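PDB 5FUI: endo-1,3-beta-glucanase, family GH16 from Zobellia galactanivorans, which probably hydrolyses the beta-1,3-glucan laminarin, and carries a C-terminal family 6 carbohydrate-binding module that binds laminarin. Local coordinates for residues G33-Y38 against G94-T99; I60-A65 against G71-D76. All blocks are in the same frame, centred on the assembly; numbering follows the deposited sequence.

Overall arrangement
Contact 1 (33-38 with 94-99) lies at one end of the module, its centre about 12 Å from the centre of the chain, whereas contact 2 (60-65 with 71-76) sits in the core, only about 4 Å from it. Their centres are about 12 Å apart, and strands 56-66 and 97-107, neighbours in one antiparallel sheet, join them: Thr99 O is 2.8 Å from Val64 N, a probable hydrogen bond. Each contact also leads to a bound 2-aminomethyl-pyridine, at Tyr38 in contact 1 and at Asp76 in contact 2, two separate pockets, consistent with more than one binding surface, as multivalent laminarin binding suggests. Contact 1 also holds Glu34 of the magnesium site.

Contact 1: G33-Y38 against G94-T99; sequences GENVGY and GWQNWT. With MG (magnesium ion), chain E; APY (2-aminomethyl-pyridine), chain D.
Asn35 brings its CB and amide carbon against the six-membered end of the Trp98 indole, with Asn35 CB 3.6 Å from Trp98 CH2. The amide does not lie flat on the ring: the two planes are 63° apart, and Asn35 ND2 lies at the indole edge, in its plane. With CG set between the backbone N and the carbonyl carbon (chi1 64°), the Asn35 amide is carried across to Trp98 CH2 and CZ2. The Gln96 side chain approaches Asn35 from the opposite direction, its chain bent at chi2 (-76°). Nearest CA atoms across the segments, Asn35 and Gln96, are still 9.4 Å apart, so side chains bridge the gap. Asn35 ND2 gives a weak hydrogen bond to Val36 O, 3.2 Å away, and another to Glu27 OE2, two acceptors that help to set the turn of the amide. A leucine here would probably leave Glu27 without this amide donor and the side chain free of the polar tether on its rotation. One residue earlier, Glu34 O binds the magnesium ion at 2.3 Å, alongside Glu14, Glu16 and Asn126. Beside this site the contact joins the short hairpin of strands 25-28 and 34-37 to the four-stranded sheet of the family 6 beta-sandwich, where Trp98, on strand 97-107, packs on Arg63 and Ala65 of strand 56-66 and on Asn124 and Asn126 of strand 124-131.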
loop_
_atom_site.group_PDB
_atom_site.type_symbol
_atom_site.label_atom_id
_atom_site.label_comp_id
_atom_site.label_asym_id
_atom_site.label_seq_id
_atom_site.Cartn_x
_atom_site.Cartn_y
_atom_site.Cartn_z
ATOM N N GLY A 33 -12.468 9.232 -5.976
ATOM C CA GLY A 33 -12.686 8.067 -5.129
ATOM C C GLY A 33 -12.360 8.378 -3.655
ATOM O O GLY A 33 -12.588 9.470 -3.131
ATOM N N GLU A 34 -11.774 7.379 -3.022
ATOM C CA GLU A 34 -11.451 7.428 -1.583
ATOM C C GLU A 34 -9.961 7.172 -1.422
ATOM O O GLU A 34 -9.303 6.572 -2.307
ATOM C CB GLU A 34 -12.326 6.421 -0.689
ATOM C CG GLU A 34 -13.775 6.810 -0.658
ATOM C CD GLU A 34 -14.566 5.653 -0.027
ATOM O OE1 GLU A 34 -14.629 4.546 -0.648
ATOM O OE2 GLU A 34 -15.045 5.835 1.094
ATOM N N ASN A 35 -9.456 7.553 -0.269
ATOM C CA ASN A 35 -8.173 7.067 0.216
ATOM C C ASN A 35 -8.336 6.564 1.595
ATOM O O ASN A 35 -9.306 6.817 2.256
ATOM C CB ASN A 35 -7.074 8.172 0.148
ATOM C CG ASN A 35 -7.322 9.361 1.043
ATOM O OD1 ASN A 35 -7.892 10.353 0.624
ATOM N ND2 ASN A 35 -6.868 9.301 2.266
ATOM N N VAL A 36 -7.380 5.757 2.009
ATOM C CA VAL A 36 -7.259 5.312 3.451
ATOM C C VAL A 36 -6.513 6.412 4.179
ATOM O O VAL A 36 -5.388 6.861 3.747
ATOM C CB VAL A 36 -6.533 3.949 3.534
ATOM C CG1 VAL A 36 -6.587 3.437 4.942
ATOM C CG2 VAL A 36 -7.297 2.985 2.659
ATOM N N GLY A 37 -7.098 6.843 5.319
ATOM C CA GLY A 37 -6.463 7.796 6.203
ATOM C C GLY A 37 -6.577 7.355 7.674
ATOM O O GLY A 37 -7.045 6.244 7.951
ATOM N N TYR A 38 -6.148 8.269 8.548
ATOM C CA TYR A 38 -6.177 8.037 9.997
ATOM C C TYR A 38 -5.471 6.691 10.309
ATOM O O TYR A 38 -5.907 5.849 11.111
ATOM C CB TYR A 38 -7.624 8.036 10.550
ATOM C CG TYR A 38 -8.296 9.357 10.249
ATOM C CD1 TYR A 38 -7.965 10.499 11.019
ATOM C CD2 TYR A 38 -9.051 9.521 9.087
ATOM C CE1 TYR A 38 -8.484 11.772 10.693
ATOM C CE2 TYR A 38 -9.652 10.754 8.770
ATOM C CZ TYR A 38 -9.302 11.892 9.540
ATOM O OH TYR A 38 -9.880 13.125 9.165
ATOM N N GLY A 94 1.173 17.803 2.946
ATOM C CA GLY A 94 -0.273 17.980 3.077
ATOM C C GLY A 94 -0.889 16.602 2.993
ATOM O O GLY A 94 -0.298 15.644 2.402
ATOM N N TRP A 95 -2.068 16.474 3.600
ATOM C CA TRP A 95 -2.788 15.196 3.666
ATOM C C TRP A 95 -3.333 14.729 2.320
ATOM O O TRP A 95 -3.673 13.556 2.129
ATOM C CB TRP A 95 -3.868 15.284 4.734
ATOM C CG TRP A 95 -3.254 15.488 6.099
ATOM C CD1 TRP A 95 -3.351 16.587 6.918
ATOM C CD2 TRP A 95 -2.383 14.533 6.775
ATOM N NE1 TRP A 95 -2.586 16.384 8.069
ATOM C CE2 TRP A 95 -1.972 15.150 8.026
ATOM C CE3 TRP A 95 -1.929 13.224 6.483
ATOM C CZ2 TRP A 95 -1.175 14.475 8.953
ATOM C CZ3 TRP A 95 -1.096 12.580 7.379
ATOM C CH2 TRP A 95 -0.744 13.192 8.615
ATOM N N GLN A 96 -3.448 15.669 1.377
ATOM C CA GLN A 96 -3.866 15.374 0.005
ATOM C C GLN A 96 -2.850 15.875 -0.983
ATOM O O GLN A 96 -3.183 16.229 -2.062
ATOM C CB GLN A 96 -5.310 15.882 -0.312
ATOM C CG GLN A 96 -6.410 15.369 0.615
ATOM C CD GLN A 96 -6.804 13.931 0.346
ATOM O OE1 GLN A 96 -7.183 13.220 1.310
ATOM N NE2 GLN A 96 -6.816 13.526 -0.861
ATOM N N ASN A 97 -1.603 15.905 -0.565
ATOM C CA ASN A 97 -0.493 16.155 -1.480
ATOM C C ASN A 97 0.089 14.788 -1.842
ATOM O O ASN A 97 0.755 14.195 -1.019
ATOM C CB ASN A 97 0.606 17.032 -0.853
ATOM C CG ASN A 97 0.181 18.464 -0.674
ATOM O OD1 ASN A 97 0.956 19.248 -0.147
ATOM N ND2 ASN A 97 -0.945 18.798 -1.083
ATOM N N TRP A 98 -0.221 14.278 -3.017
ATOM C CA TRP A 98 0.097 12.854 -3.300
ATOM C C TRP A 98 1.369 12.715 -4.062
ATOM O O TRP A 98 1.760 13.599 -4.854
ATOM C CB TRP A 98 -1.065 12.282 -4.156
ATOM C CG TRP A 98 -2.318 12.294 -3.366
ATOM C CD1 TRP A 98 -3.336 13.271 -3.384
ATOM C CD2 TRP A 98 -2.676 11.301 -2.373
ATOM N NE1 TRP A 98 -4.291 12.950 -2.423
ATOM C CE2 TRP A 98 -3.940 11.771 -1.775
ATOM C CE3 TRP A 98 -2.121 10.099 -1.938
ATOM C CZ2 TRP A 98 -4.584 11.057 -0.751
ATOM C CZ3 TRP A 98 -2.754 9.440 -0.845
ATOM C CH2 TRP A 98 -3.989 9.875 -0.307
ATOM N N THR A 99 2.046 11.567 -3.838
ATOM C CA THR A 99 3.262 11.220 -4.551
ATOM C C THR A 99 3.314 9.701 -4.707
ATOM O O THR A 99 2.599 8.988 -3.970
ATOM C CB THR A 99 4.522 11.792 -3.788
ATOM O OG1 THR A 99 5.606 11.755 -4.732
ATOM C CG2 THR A 99 4.843 10.921 -2.531
HETATM MG MG MG E . -8.277 5.204 -3.785
HETATM N N APY D . -3.657 13.798 12.692
HETATM C CM APY D . -4.535 12.926 11.850
HETATM C C2 APY D . -4.111 11.456 11.892
HETATM C C3 APY D . -4.787 10.558 12.801
HETATM C C4 APY D . -4.420 9.186 12.842
HETATM C C5 APY D . -3.328 8.865 11.946
HETATM C C6 APY D . -2.663 9.731 11.106
HETATM N N1 APY D . -3.062 11.031 11.058
HETATM O O HOH W 1 -9.974 5.701 -5.315
#

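Contact 2: I60-A65 against G71-D76; sequences IEYRVA and GRFSSD. With APY (2-aminomethyl-pyridine), chain C.
Tyr62 and Phe73 meet between two strands that face each other without pairing: the axes of 60-65 and 72-76 approach to 11.1 Å, too far for backbone hydrogen bonds, and their directions make an angle of 143°, nearer antiparallel than parallel. Tyr62, Val64, Phe73 and Ser75 all start their side chains toward the opposing segment and fill the gap. At its centre is a T-shaped (edge-to-face) aromatic pair, with ring centroids 5.1 Å apart and planes at 73°. Phe73 supplies the edge, its CE2 and CZ directed at one face of the tyrosine; CE2 of Phe73 is 3.7 Å from CD2 of Tyr62, offset toward the rim of that ring. The CB bond of Phe73 already points at the facing strand, and a chi1 of 61° turns the ring to meet Tyr62. This is the interior of the beta-sandwich of a family 6 carbohydrate-binding module: strand 56-66 belongs to the four-stranded antiparallel sheet and strand 72-77 to the five-stranded one, and all four touching residues are buried. Beside the aromatic pair, Val64 CG1 rests 4.2 Å from Phe73 CE1. At the other end of the tyrosine, Tyr62 OH comes within 3.4 Å of Ser75 CB. The buried hydroxyls of Tyr62 and Ser75 are both hydrogen-bonded to OE1 of Gln103, which gives these polar groups a shared partner inside the core. Directly after Ser75, Asp76 takes part in a ligand pocket with Trp44, Gly115 and Tyr117: its OD2 accepts a hydrogen bond of 2.7 Å from the amine N of 2-aminomethyl-pyridine, while OD1 receives a weak one from the same nitrogen and a further bond from Gly80 N.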
loop_
_atom_site.group_PDB
_atom_site.type_symbol
_atom_site.label_atom_id
_atom_site.label_comp_id
_atom_site.label_asym_id
_atom_site.label_seq_id
_atom_site.Cartn_x
_atom_site.Cartn_y
_atom_site.Cartn_z
ATOM N N ILE A 60 6.157 -2.329 -7.678
ATOM C CA ILE A 60 4.916 -2.079 -6.938
ATOM C C ILE A 60 4.990 -0.600 -6.474
ATOM O O ILE A 60 5.910 -0.171 -5.780
ATOM C CB ILE A 60 4.699 -2.993 -5.732
ATOM C CG1 ILE A 60 4.896 -4.517 -6.153
ATOM C CG2 ILE A 60 3.293 -2.694 -5.187
ATOM C CD1 ILE A 60 4.548 -5.468 -4.988
ATOM N N GLU A 61 4.000 0.151 -6.970
ATOM C CA GLU A 61 3.876 1.616 -6.719
ATOM C C GLU A 61 2.799 1.868 -5.717
ATOM O O GLU A 61 1.784 1.156 -5.721
ATOM C CB GLU A 61 3.476 2.366 -7.992
ATOM C CG GLU A 61 4.584 2.447 -9.073
ATOM C CD GLU A 61 3.954 2.949 -10.330
ATOM O OE1 GLU A 61 3.309 2.131 -11.027
ATOM O OE2 GLU A 61 4.054 4.196 -10.631
ATOM N N TYR A 62 3.009 2.874 -4.875
ATOM C CA TYR A 62 2.085 3.249 -3.815
ATOM C C TYR A 62 1.841 4.735 -3.883
ATOM O O TYR A 62 2.791 5.539 -3.807
ATOM C CB TYR A 62 2.640 2.889 -2.381
ATOM C CG TYR A 62 2.999 1.425 -2.252
ATOM C CD1 TYR A 62 4.213 0.929 -2.629
ATOM C CD2 TYR A 62 2.026 0.518 -1.760
ATOM C CE1 TYR A 62 4.492 -0.441 -2.485
ATOM C CE2 TYR A 62 2.292 -0.857 -1.619
ATOM C CZ TYR A 62 3.501 -1.302 -1.999
ATOM O OH TYR A 62 3.781 -2.632 -1.829
ATOM N N ARG A 63 0.573 5.112 -4.068
ATOM C CA ARG A 63 0.166 6.532 -4.163
ATOM C C ARG A 63 -0.174 7.003 -2.792
ATOM O O ARG A 63 -1.183 6.606 -2.193
ATOM C CB ARG A 63 -0.966 6.682 -5.163
ATOM C CG ARG A 63 -1.413 8.129 -5.506
ATOM C CD ARG A 63 -0.246 8.781 -6.276
ATOM N NE ARG A 63 -0.664 10.106 -6.780
ATOM C CZ ARG A 63 0.176 10.947 -7.392
ATOM N NH1 ARG A 63 1.481 10.624 -7.578
ATOM N NH2 ARG A 63 -0.268 12.159 -7.799
ATOM N N VAL A 64 0.738 7.803 -2.230
ATOM C CA VAL A 64 0.749 8.121 -0.758
ATOM C C VAL A 64 0.828 9.631 -0.497
ATOM O O VAL A 64 1.259 10.391 -1.367
ATOM C CB VAL A 64 1.922 7.409 -0.017
ATOM C CG1 VAL A 64 1.675 5.877 -0.063
ATOM C CG2 VAL A 64 3.293 7.765 -0.595
ATOM N N ALA A 65 0.444 10.059 0.711
ATOM C CA ALA A 65 0.613 11.441 1.129
ATOM C C ALA A 65 0.914 11.488 2.596
ATOM O O ALA A 65 0.483 10.578 3.369
ATOM C CB ALA A 65 -0.736 12.152 0.907
ATOM N N GLY A 71 6.239 8.397 8.306
ATOM C CA GLY A 71 5.273 7.320 7.965
ATOM C C GLY A 71 6.024 6.158 7.329
ATOM O O GLY A 71 6.943 6.373 6.507
ATOM N N ARG A 72 5.653 4.935 7.641
ATOM C CA ARG A 72 6.447 3.791 7.159
ATOM C C ARG A 72 5.540 2.605 7.195
ATOM O O ARG A 72 4.760 2.427 8.153
ATOM C CB ARG A 72 7.671 3.555 8.095
ATOM C CG ARG A 72 8.627 2.561 7.474
ATOM C CD ARG A 72 9.756 2.317 8.527
ATOM N NE ARG A 72 10.727 1.431 7.896
ATOM C CZ ARG A 72 11.837 1.810 7.316
ATOM N NH1 ARG A 72 12.210 3.077 7.337
ATOM N NH2 ARG A 72 12.605 0.902 6.758
ATOM N N PHE A 73 5.609 1.774 6.164
ATOM C CA PHE A 73 4.786 0.557 6.161
ATOM C C PHE A 73 5.522 -0.579 5.475
ATOM O O PHE A 73 6.494 -0.348 4.726
ATOM C CB PHE A 73 3.390 0.790 5.532
ATOM C CG PHE A 73 3.419 1.229 4.089
ATOM C CD1 PHE A 73 3.433 2.648 3.775
ATOM C CD2 PHE A 73 3.355 0.278 3.053
ATOM C CE1 PHE A 73 3.375 3.001 2.447
ATOM C CE2 PHE A 73 3.312 0.672 1.728
ATOM C CZ PHE A 73 3.284 2.032 1.415
ATOM N N SER A 74 5.094 -1.801 5.800
ATOM C CA SER A 74 5.658 -3.020 5.126
ATOM C C SER A 74 4.587 -3.629 4.252
ATOM O O SER A 74 3.392 -3.462 4.494
ATOM C CB SER A 74 6.122 -4.065 6.160
ATOM O OG SER A 74 4.977 -4.485 6.958
ATOM N N SER A 75 5.049 -4.271 3.193
ATOM C CA SER A 75 4.147 -5.064 2.319
ATOM C C SER A 75 4.557 -6.555 2.416
ATOM O O SER A 75 5.739 -6.892 2.592
ATOM C CB SER A 75 4.168 -4.617 0.865
ATOM O OG SER A 75 5.507 -4.616 0.422
ATOM N N ASP A 76 3.530 -7.430 2.342
ATOM C CA ASP A 76 3.786 -8.866 2.476
ATOM C C ASP A 76 2.753 -9.687 1.766
ATOM O O ASP A 76 1.674 -9.163 1.420
ATOM C CB ASP A 76 3.817 -9.252 3.971
ATOM C CG ASP A 76 2.465 -9.290 4.583
ATOM O OD1 ASP A 76 1.751 -10.275 4.431
ATOM O OD2 ASP A 76 2.007 -8.269 5.182
HETATM N N APY C . -0.225 -8.857 6.523
HETATM C CM APY C . -0.862 -7.579 6.773
HETATM C C2 APY C . -1.788 -8.203 7.803
HETATM C C3 APY C . -1.462 -8.092 9.133
HETATM C C4 APY C . -2.244 -8.725 10.129
HETATM C C5 APY C . -3.307 -9.554 9.727
HETATM C C6 APY C . -3.625 -9.674 8.384
HETATM N N1 APY C . -2.829 -9.039 7.451
#